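Long-range contacts in superantigen-like protein SSL8 (Staphylococcus aureus, PDB 3R2T), which is of unconfirmed function but, as a secreted member of the staphylococcal superantigen-like family, probably acts on host immune defences: residues A[155-160]-A[168-173]; A[188-193]-A[221-226]; A[209-214]-A[242-247]. One frame throughout, in Å; residues are numbered along the deposited sequence. Where two conformers were deposited one is given.

In the fold
All three contacts lie in the beta-grasp domain, around one mixed sheet in the order 167-171, 156-160, 241-248, 207-213, 218-222 and the helix 182-197 packed on it. Contact 1 joins the first two strands as a hairpin at one border, contact 3 joins strands 207-213 and 241-248, and contact 2 ties the helix to the end of the border strand 218-222. Contacts 1 and 3, centres about 10 Å apart, are joined by backbone hydrogen bonds between strands 156-160 and 241-248; the centre of contact 2 is about 14 Å from that of contact 1 and 13 Å from that of contact 3. Along the chain contact 1 closes first, whereas contacts 2 and 3 interleave; in the sheet the C-terminal strand 241-248 lies between 156-160 and 207-213.

Contact 1 (A[155-160]-A[168-173]); sequences NLLVKK and SIDEFF
Strands 156-160 and 168-171 pair as the two arms of an antiparallel beta hairpin at one border of the beta-grasp sheet. Val158 and Ile169 form a hydrogen-bonded pair, with N to O distances of 2.9 Å both ways. At Leu156 and Glu171 the pairing is uneven: Glu171 N reaches Leu156 O at 2.7 Å and nearly straight, but the return bond from Leu156 N to Glu171 O is weak, at the last residue of strand 168-171.

Leu156, Val158, Ile169 and Glu171 share the face turned to helix 182-197. Leu156 suits it with a branched apolar end: CD2 lies 3.7 Å from Glu171 CB, while its CB meets Phe173 CB at 3.9 Å. Glu171 bends at chi2 (-71°), which carries its carboxylate away from Leu156, and its CG rests 3.8 Å from Val158 CG2. The other face is more polar, with Leu157 CD1 lying 3.3 Å from Asp170 OD1. The chemistry implies a two-sided hairpin, largely apolar toward the helix, the buried Glu171 carboxylate being met by Lys196 (salt bridge) and Tyr197 (hydrogen bond).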
loop_
_atom_site.group_PDB
_atom_site.type_symbol
_atom_site.label_atom_id
_atom_site.label_comp_id
_atom_site.label_asym_id
_atom_site.label_seq_id
_atom_site.Cartn_x
_atom_site.Cartn_y
_atom_site.Cartn_z
ATOM N N ASN A 155 21.285 -26.757 -8.484
ATOM C CA ASN A 155 20.201 -27.606 -8.963
ATOM C C ASN A 155 18.889 -27.175 -8.345
ATOM O O ASN A 155 18.834 -26.785 -7.178
ATOM C CB ASN A 155 20.423 -29.087 -8.629
ATOM C CG ASN A 155 19.337 -30.003 -9.242
ATOM O OD1 ASN A 155 18.826 -29.734 -10.327
ATOM N ND2 ASN A 155 19.004 -31.087 -8.548
ATOM N N LEU A 156 17.846 -27.222 -9.163
ATOM C CA LEU A 156 16.488 -26.924 -8.749
ATOM C C LEU A 156 15.846 -28.312 -8.876
ATOM O O LEU A 156 15.741 -28.846 -9.971
ATOM C CB LEU A 156 15.800 -25.936 -9.684
ATOM C CG LEU A 156 14.283 -25.753 -9.502
ATOM C CD1 LEU A 156 13.916 -25.339 -8.089
ATOM C CD2 LEU A 156 13.744 -24.739 -10.495
ATOM N N LEU A 157 15.494 -28.931 -7.757
ATOM C CA LEU A 157 14.871 -30.237 -7.786
ATOM C C LEU A 157 13.387 -30.058 -7.535
ATOM O O LEU A 157 12.987 -29.530 -6.497
ATOM C CB LEU A 157 15.478 -31.134 -6.715
ATOM C CG LEU A 157 14.891 -32.541 -6.614
ATOM C CD1 LEU A 157 15.079 -33.312 -7.913
ATOM C CD2 LEU A 157 15.550 -33.282 -5.441
ATOM N N VAL A 158 12.563 -30.496 -8.475
ATOM C CA VAL A 158 11.112 -30.374 -8.313
ATOM C C VAL A 158 10.562 -31.779 -8.119
ATOM O O VAL A 158 10.819 -32.655 -8.956
ATOM C CB VAL A 158 10.473 -29.717 -9.523
ATOM C CG1 VAL A 158 8.936 -29.583 -9.350
ATOM C CG2 VAL A 158 11.127 -28.361 -9.761
ATOM N N LYS A 159 9.807 -31.972 -7.028
ATOM C CA LYS A 159 9.252 -33.265 -6.679
ATOM C C LYS A 159 7.803 -33.289 -6.203
ATOM O O LYS A 159 7.240 -32.291 -5.746
ATOM C CB LYS A 159 10.048 -33.899 -5.552
ATOM C CG LYS A 159 11.496 -34.006 -5.784
ATOM C CD LYS A 159 12.118 -34.947 -4.751
ATOM C CE LYS A 159 11.848 -34.519 -3.327
ATOM N NZ LYS A 159 12.422 -35.500 -2.377
ATOM N N LYS A 160 7.243 -34.483 -6.342
ATOM C CA LYS A 160 5.913 -34.847 -5.904
ATOM C C LYS A 160 6.096 -36.301 -5.493
ATOM O O LYS A 160 6.508 -37.131 -6.308
ATOM C CB LYS A 160 4.899 -34.709 -7.029
ATOM C CG LYS A 160 3.493 -35.026 -6.609
ATOM C CD LYS A 160 2.537 -34.759 -7.740
ATOM C CE LYS A 160 1.108 -35.134 -7.374
ATOM N NZ LYS A 160 0.220 -34.970 -8.555
ATOM N N SER A 168 10.402 -36.846 -9.791
ATOM C CA SER A 168 11.585 -36.172 -9.299
ATOM C C SER A 168 12.334 -35.681 -10.537
ATOM O O SER A 168 12.885 -36.493 -11.278
ATOM C CB SER A 168 12.447 -37.124 -8.489
ATOM O OG SER A 168 13.607 -36.444 -8.079
ATOM N N ILE A 169 12.330 -34.360 -10.746
ATOM C CA ILE A 169 12.914 -33.731 -11.935
ATOM C C ILE A 169 13.927 -32.606 -11.650
ATOM O O ILE A 169 13.622 -31.652 -10.923
ATOM C CB ILE A 169 11.767 -33.140 -12.831
ATOM C CG1 ILE A 169 10.705 -34.219 -13.121
ATOM C CG2 ILE A 169 12.322 -32.540 -14.135
ATOM C CD1 ILE A 169 9.615 -33.818 -14.169
ATOM N N ASP A 170 15.123 -32.723 -12.238
ATOM C CA ASP A 170 16.165 -31.696 -12.113
ATOM C C ASP A 170 15.883 -30.618 -13.115
ATOM O O ASP A 170 15.834 -30.891 -14.301
ATOM C CB ASP A 170 17.556 -32.242 -12.415
ATOM C CG ASP A 170 18.050 -33.174 -11.361
ATOM O OD1 ASP A 170 17.379 -33.272 -10.315
ATOM O OD2 ASP A 170 19.118 -33.801 -11.568
ATOM N N GLU A 171 15.687 -29.397 -12.637
ATOM C CA GLU A 171 15.414 -28.264 -13.508
ATOM C C GLU A 171 16.618 -27.358 -13.525
ATOM O O GLU A 171 17.244 -27.133 -12.485
ATOM C CB GLU A 171 14.199 -27.472 -12.997
ATOM C CG GLU A 171 12.843 -28.160 -13.169
ATOM C CD GLU A 171 12.370 -28.219 -14.635
ATOM O OE1 GLU A 171 12.894 -27.464 -15.488
ATOM O OE2 GLU A 171 11.457 -29.016 -14.931
ATOM N N PHE A 172 16.963 -26.844 -14.699
ATOM C CA PHE A 172 18.073 -25.891 -14.799
ATOM C C PHE A 172 17.601 -24.574 -14.184
ATOM O O PHE A 172 16.473 -24.154 -14.422
ATOM C CB PHE A 172 18.494 -25.658 -16.256
ATOM C CG PHE A 172 19.588 -24.644 -16.394
ATOM C CD1 PHE A 172 20.904 -24.988 -16.105
ATOM C CD2 PHE A 172 19.305 -23.339 -16.791
ATOM C CE1 PHE A 172 21.926 -24.057 -16.214
ATOM C CE2 PHE A 172 20.323 -22.392 -16.903
ATOM C CZ PHE A 172 21.637 -22.753 -16.615
ATOM N N PHE A 173 18.441 -23.942 -13.374
ATOM C CA PHE A 173 18.095 -22.668 -12.761
ATOM C C PHE A 173 19.395 -21.904 -12.651
ATOM O O PHE A 173 20.432 -22.486 -12.348
ATOM C CB PHE A 173 17.483 -22.881 -11.376
ATOM C CG PHE A 173 16.789 -21.666 -10.817
ATOM C CD1 PHE A 173 17.360 -20.917 -9.800
ATOM C CD2 PHE A 173 15.550 -21.276 -11.319
ATOM C CE1 PHE A 173 16.699 -19.805 -9.288
ATOM C CE2 PHE A 173 14.884 -20.165 -10.820
ATOM C CZ PHE A 173 15.441 -19.430 -9.820
HETATM O O HOH W 1 19.364 -28.480 -12.416
#

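Contact 2 (A[188-193]-A[221-226]); sequences KIRKLL and IDLSDK. With SO4 (sulfate ion), chain C.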
loop_
_atom_site.group_PDB
_atom_site.type_symbol
_atom_site.label_atom_id
_atom_site.label_comp_id
_atom_site.label_asym_id
_atom_site.label_seq_id
_atom_site.Cartn_x
_atom_site.Cartn_y
_atom_site.Cartn_z
ATOM N N LYS A 188 10.562 -16.024 -9.387
ATOM C CA LYS A 188 11.078 -16.769 -10.549
ATOM C C LYS A 188 10.830 -18.258 -10.406
ATOM O O LYS A 188 10.547 -18.950 -11.378
ATOM C CB LYS A 188 12.585 -16.516 -10.739
ATOM C CG LYS A 188 12.969 -15.173 -11.399
ATOM C CD LYS A 188 14.501 -15.025 -11.385
ATOM C CE LYS A 188 15.007 -14.079 -12.483
ATOM N NZ LYS A 188 14.383 -12.742 -12.495
ATOM N N ILE A 189 10.963 -18.774 -9.192
ATOM C CA ILE A 189 10.726 -20.177 -9.020
ATOM C C ILE A 189 9.241 -20.446 -9.281
ATOM O O ILE A 189 8.922 -21.292 -10.084
ATOM C CB ILE A 189 11.199 -20.689 -7.688
ATOM C CG1 ILE A 189 12.719 -20.662 -7.647
ATOM C CG2 ILE A 189 10.744 -22.119 -7.484
ATOM C CD1 ILE A 189 13.310 -20.916 -6.239
ATOM N N ARG A 190 8.331 -19.691 -8.678
ATOM C CA ARG A 190 6.890 -19.958 -8.920
ATOM C C ARG A 190 6.477 -19.785 -10.367
ATOM O O ARG A 190 5.616 -20.521 -10.857
ATOM C CB ARG A 190 5.972 -19.108 -8.039
ATOM C CG ARG A 190 6.235 -19.318 -6.551
ATOM C CD ARG A 190 5.099 -18.844 -5.709
ATOM N NE ARG A 190 5.527 -18.436 -4.374
ATOM C CZ ARG A 190 4.712 -18.322 -3.336
ATOM N NH1 ARG A 190 5.177 -17.910 -2.151
ATOM N NH2 ARG A 190 3.432 -18.631 -3.466
ATOM N N LYS A 191 7.066 -18.791 -11.036
ATOM C CA LYS A 191 6.812 -18.532 -12.451
ATOM C C LYS A 191 7.122 -19.804 -13.232
ATOM O O LYS A 191 6.358 -20.235 -14.090
ATOM C CB LYS A 191 7.717 -17.385 -12.924
ATOM C CG LYS A 191 7.721 -17.077 -14.440
ATOM C CD LYS A 191 8.621 -15.850 -14.702
ATOM C CE LYS A 191 8.736 -15.458 -16.179
ATOM N NZ LYS A 191 9.523 -16.419 -16.995
ATOM N N LEU A 192 8.255 -20.412 -12.902
ATOM C CA LEU A 192 8.684 -21.628 -13.563
ATOM C C LEU A 192 7.734 -22.779 -13.238
ATOM O O LEU A 192 7.397 -23.560 -14.116
ATOM C CB LEU A 192 10.110 -21.955 -13.176
ATOM C CG LEU A 192 10.778 -23.136 -13.867
ATOM C CD1 LEU A 192 12.287 -22.961 -13.793
ATOM C CD2 LEU A 192 10.310 -24.454 -13.286
ATOM N N LEU A 193 7.273 -22.854 -11.992
ATOM C CA LEU A 193 6.362 -23.932 -11.577
ATOM C C LEU A 193 5.009 -23.814 -12.251
ATOM O O LEU A 193 4.363 -24.822 -12.557
ATOM C CB LEU A 193 6.182 -23.920 -10.065
ATOM C CG LEU A 193 7.463 -24.181 -9.275
ATOM C CD1 LEU A 193 7.211 -24.004 -7.783
ATOM C CD2 LEU A 193 8.018 -25.558 -9.614
ATOM N N ILE A 221 9.554 -21.450 1.950
ATOM C CA ILE A 221 8.414 -20.662 1.516
ATOM C C ILE A 221 7.211 -21.564 1.227
ATOM O O ILE A 221 7.326 -22.534 0.517
ATOM C CB ILE A 221 8.731 -19.879 0.215
ATOM C CG1 ILE A 221 9.966 -18.975 0.412
ATOM C CG2 ILE A 221 7.494 -19.009 -0.217
ATOM C CD1 ILE A 221 10.584 -18.481 -0.912
ATOM N N ASP A 222 6.060 -21.209 1.775
ATOM C CA ASP A 222 4.846 -21.966 1.576
ATOM C C ASP A 222 4.178 -21.487 0.289
ATOM O O ASP A 222 3.948 -20.292 0.099
ATOM C CB ASP A 222 3.957 -21.731 2.781
ATOM C CG ASP A 222 2.684 -22.557 2.773
ATOM O OD1 ASP A 222 2.332 -23.238 1.779
ATOM O OD2 ASP A 222 2.030 -22.509 3.818
ATOM N N LEU A 223 3.881 -22.418 -0.605
ATOM C CA LEU A 223 3.240 -22.086 -1.878
ATOM C C LEU A 223 1.733 -21.798 -1.780
ATOM O O LEU A 223 1.131 -21.393 -2.782
ATOM C CB LEU A 223 3.439 -23.226 -2.882
ATOM C CG LEU A 223 4.861 -23.513 -3.355
ATOM C CD1 LEU A 223 4.869 -24.739 -4.252
ATOM C CD2 LEU A 223 5.461 -22.283 -4.082
ATOM N N SER A 224 1.127 -22.003 -0.605
ATOM C CA SER A 224 -0.329 -21.760 -0.414
ATOM C C SER A 224 -0.722 -20.293 -0.417
ATOM O O SER A 224 -1.894 -19.972 -0.602
ATOM C CB SER A 224 -0.800 -22.346 0.917
ATOM O OG SER A 224 -0.588 -23.739 0.931
ATOM N N ASP A 225 0.240 -19.406 -0.155
ATOM C CA ASP A 225 -0.033 -17.961 -0.138
ATOM C C ASP A 225 1.179 -17.177 -0.673
ATOM O O ASP A 225 2.251 -17.738 -0.836
ATOM C CB ASP A 225 -0.440 -17.500 1.275
ATOM C CG ASP A 225 0.682 -17.668 2.316
ATOM O OD1 ASP A 225 1.821 -18.047 1.934
ATOM O OD2 ASP A 225 0.411 -17.406 3.521
ATOM N N LYS A 226 0.985 -15.896 -0.970
ATOM C CA LYS A 226 2.043 -15.055 -1.513
ATOM C C LYS A 226 3.175 -14.927 -0.500
ATOM O O LYS A 226 2.963 -15.027 0.673
ATOM C CB LYS A 226 1.473 -13.660 -1.859
ATOM C CG LYS A 226 2.474 -12.707 -2.565
ATOM C CD LYS A 226 1.925 -11.274 -2.800
ATOM C CE LYS A 226 0.700 -11.239 -3.722
ATOM N NZ LYS A 226 0.169 -9.823 -3.917
HETATM S S SO4 C . -1.878 -10.440 -0.698
HETATM O O1 SO4 C . -3.273 -10.302 -0.291
HETATM O O2 SO4 C . -1.020 -10.543 0.485
HETATM O O3 SO4 C . -1.745 -11.683 -1.438
HETATM O O4 SO4 C . -1.449 -9.304 -1.523
HETATM O O HOH W 2 4.414 -17.722 0.903
#
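The helix of the beta-grasp domain is fastened here to the turn that follows border strand 218-222, chiefly through one arginine. Asp222 to Asp225 make a type I beta turn, and Asp222 also forms an Asx turn, its OD1 accepting from Ser224 N at 2.9 Å. A short carboxylate suits this corner because it can fold back onto the backbone two residues on.

Arg190 leaves the helix with its chain stretched out as far as NE, long enough to span from the helix to the turn. Its guanidinium meets the turn end-on, and both terminal nitrogens grip a single atom, Asp225 O: NH2 at 3.0 Å and NH1 at 3.2 Å. The oxygen lies close to the guanidinium plane for both bonds, yet only NH1 approaches in the carbonyl plane; NH2 stands 51° out of it. A water at the same edge accepts from NH1 and probably donates to Asp222 O, among several acceptors near it. Elsewhere NE forms a salt bridge with Asp186 and NH2 bonds to Tyr200 OH, so the group is held along several edges and its rotation is fixed, with the Asp186 carboxylate probably offsetting its buried charge.

Leucine and isoleucine supply the apolar surroundings. Leu223 CD2 sits over one face of the guanidinium, near the edge of that face, and meets Arg190 CD at 3.8 Å as the two side chains lie antiparallel to one another. Leu193, one helical turn on, adds a looser contact with Leu223, and Ile221 CG2 comes 3.2 Å from Arg190 NH1. Lys226 points away from the helix; it pairs with Glu125, and its NZ donates to O4 of a sulfate, probably from the crystallisation liquor, at 2.9 Å.

Contact 3 (A[209-214]-A[242-247]); sequences IVINMK and KNIEVN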
loop_
_atom_site.group_PDB
_atom_site.type_symbol
_atom_site.label_atom_id
_atom_site.label_comp_id
_atom_site.label_asym_id
_atom_site.label_seq_id
_atom_site.Cartn_x
_atom_site.Cartn_y
_atom_site.Cartn_z
ATOM N N ILE A 209 8.899 -24.362 -1.183
ATOM C CA ILE A 209 10.168 -24.167 -1.836
ATOM C C ILE A 209 11.142 -24.107 -0.687
ATOM O O ILE A 209 10.905 -23.370 0.273
ATOM C CB ILE A 209 10.254 -22.818 -2.581
ATOM C CG1 ILE A 209 9.114 -22.654 -3.578
ATOM C CG2 ILE A 209 11.651 -22.645 -3.260
ATOM C CD1 ILE A 209 9.043 -21.240 -4.147
ATOM N N VAL A 210 12.227 -24.874 -0.776
ATOM C CA VAL A 210 13.254 -24.878 0.258
ATOM C C VAL A 210 14.592 -24.543 -0.376
ATOM O O VAL A 210 15.052 -25.243 -1.285
ATOM C CB VAL A 210 13.384 -26.250 0.939
ATOM C CG1 VAL A 210 14.559 -26.260 1.939
ATOM C CG2 VAL A 210 12.112 -26.613 1.632
ATOM N N ILE A 211 15.219 -23.476 0.108
ATOM C CA ILE A 211 16.524 -23.054 -0.386
ATOM C C ILE A 211 17.540 -23.521 0.652
ATOM O O ILE A 211 17.505 -23.082 1.796
ATOM C CB ILE A 211 16.574 -21.526 -0.576
ATOM C CG1 ILE A 211 15.510 -21.087 -1.602
ATOM C CG2 ILE A 211 17.972 -21.066 -1.030
ATOM C CD1 ILE A 211 15.243 -19.581 -1.636
ATOM N N ASN A 212 18.422 -24.434 0.267
ATOM C CA ASN A 212 19.429 -24.955 1.180
ATOM C C ASN A 212 20.761 -24.254 0.958
ATOM O O ASN A 212 21.203 -24.147 -0.176
ATOM C CB ASN A 212 19.567 -26.475 0.990
ATOM C CG ASN A 212 18.361 -27.236 1.503
ATOM O OD1 ASN A 212 17.999 -27.113 2.667
ATOM N ND2 ASN A 212 17.747 -28.049 0.643
ATOM N N MET A 213 21.376 -23.778 2.044
ATOM C CA MET A 213 22.653 -23.055 2.006
ATOM C C MET A 213 23.814 -23.982 2.366
ATOM O O MET A 213 23.610 -25.014 2.976
ATOM C CB MET A 213 22.611 -21.900 3.000
ATOM C CG MET A 213 21.359 -21.001 2.884
ATOM S SD MET A 213 21.168 -20.272 1.250
ATOM C CE MET A 213 22.669 -19.261 1.222
ATOM N N LYS A 214 25.029 -23.613 1.985
ATOM C CA LYS A 214 26.198 -24.439 2.270
ATOM C C LYS A 214 26.447 -24.599 3.756
ATOM O O LYS A 214 26.938 -25.615 4.156
ATOM C CB LYS A 214 27.451 -23.935 1.540
ATOM C CG LYS A 214 27.336 -24.085 0.023
ATOM C CD LYS A 214 28.565 -23.596 -0.709
ATOM C CE LYS A 214 28.383 -23.711 -2.221
ATOM N NZ LYS A 214 29.516 -23.031 -2.949
ATOM N N LYS A 242 23.400 -24.026 -1.771
ATOM C CA LYS A 242 23.797 -25.381 -2.144
ATOM C C LYS A 242 22.830 -25.992 -3.167
ATOM O O LYS A 242 23.244 -26.614 -4.131
ATOM C CB LYS A 242 23.823 -26.286 -0.925
ATOM C CG LYS A 242 24.498 -27.651 -1.204
ATOM C CD LYS A 242 24.626 -28.483 0.076
ATOM C CE LYS A 242 25.624 -29.649 -0.103
ATOM N NZ LYS A 242 25.814 -30.434 1.167
ATOM N N ASN A 243 21.543 -25.858 -2.916
ATOM C CA ASN A 243 20.521 -26.384 -3.833
ATOM C C ASN A 243 19.170 -25.804 -3.481
ATOM O O ASN A 243 19.017 -25.117 -2.457
ATOM C CB ASN A 243 20.489 -27.934 -3.841
ATOM C CG ASN A 243 20.187 -28.523 -2.477
ATOM O OD1 ASN A 243 19.125 -28.294 -1.910
ATOM N ND2 ASN A 243 21.129 -29.301 -1.945
ATOM N N ILE A 244 18.192 -26.060 -4.331
ATOM C CA ILE A 244 16.841 -25.577 -4.105
ATOM C C ILE A 244 15.926 -26.756 -4.397
ATOM O O ILE A 244 16.086 -27.429 -5.419
ATOM C CB ILE A 244 16.523 -24.419 -5.039
ATOM C CG1 ILE A 244 17.576 -23.295 -4.865
ATOM C CG2 ILE A 244 15.090 -23.902 -4.804
ATOM C CD1 ILE A 244 17.526 -22.224 -5.911
ATOM N N GLU A 245 14.983 -27.018 -3.503
ATOM C CA GLU A 245 14.077 -28.119 -3.669
ATOM C C GLU A 245 12.623 -27.670 -3.531
ATOM O O GLU A 245 12.263 -26.912 -2.621
ATOM C CB GLU A 245 14.384 -29.226 -2.650
ATOM C CG GLU A 245 13.399 -30.389 -2.701
ATOM C CD GLU A 245 13.796 -31.565 -1.790
ATOM O OE1 GLU A 245 12.893 -32.266 -1.283
ATOM O OE2 GLU A 245 15.006 -31.770 -1.566
ATOM N N VAL A 246 11.800 -28.119 -4.456
ATOM C CA VAL A 246 10.386 -27.822 -4.425
ATOM C C VAL A 246 9.620 -29.121 -4.213
ATOM O O VAL A 246 9.931 -30.128 -4.863
ATOM C CB VAL A 246 9.940 -27.184 -5.763
ATOM C CG1 VAL A 246 8.433 -27.044 -5.824
ATOM C CG2 VAL A 246 10.629 -25.849 -5.971
ATOM N N ASN A 247 8.664 -29.110 -3.286
ATOM C CA ASN A 247 7.788 -30.254 -3.052
ATOM C C ASN A 247 6.350 -29.830 -3.351
ATOM O O ASN A 247 5.799 -28.950 -2.688
ATOM C CB ASN A 247 7.954 -30.820 -1.645
ATOM C CG ASN A 247 9.143 -31.757 -1.547
ATOM O OD1 ASN A 247 9.042 -32.922 -1.920
ATOM N ND2 ASN A 247 10.262 -31.264 -1.038
HETATM O O HOH W 3 15.598 -29.749 0.909
#
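Strands 209-213 and 242-247 run antiparallel, their axes 163° apart and 4.7 Å at closest approach, and they pair regularly until a bulge interrupts them near Asn212. Val210 and Glu245 form a hydrogen-bonded pair, Val210 N to Glu245 O at 2.7 Å and Glu245 N to Val210 O at 2.8 Å. At the next such pair, Asn212 O accepts from two backbone nitrogens, Asn243 N and Lys242 N, the latter at 2.7 Å.

Side chains separate by face. Ile209, Ile211, Ile244 and Val246 point to the side covered by helix 182-197, where beta-branched residues suit both an extended backbone and an apolar layer. Ile209 and Ile244 run alongside one another, with their CG2 methyls 4.0 Å apart. On the other face, more polar, Asn212 ND2 donates to Asn243 OD1 at 2.9 Å and nearly straight, in the plane of both groups although the two amides are turned 76° from each other. Asn243 has its CG between backbone N and carbonyl carbon (chi1 60°), a placement that brings OD1 across to Asn212 ND2. A water accepts from Asn212 ND2 and gives a weak bond to Glu245 OE2, while Glu245 OE1 accepts from Asn247 ND2 at 2.8 Å, so amides and carboxylate form a polar chain along this face, completed by the water and weak where the water meets Glu245.

Two residues, Lys242 and Asn243, set against the single Asn212 make a classic beta bulge, placed where the C-terminal strand enters the middle of the beta-grasp sheet of the staphylococcal and streptococcal toxin family.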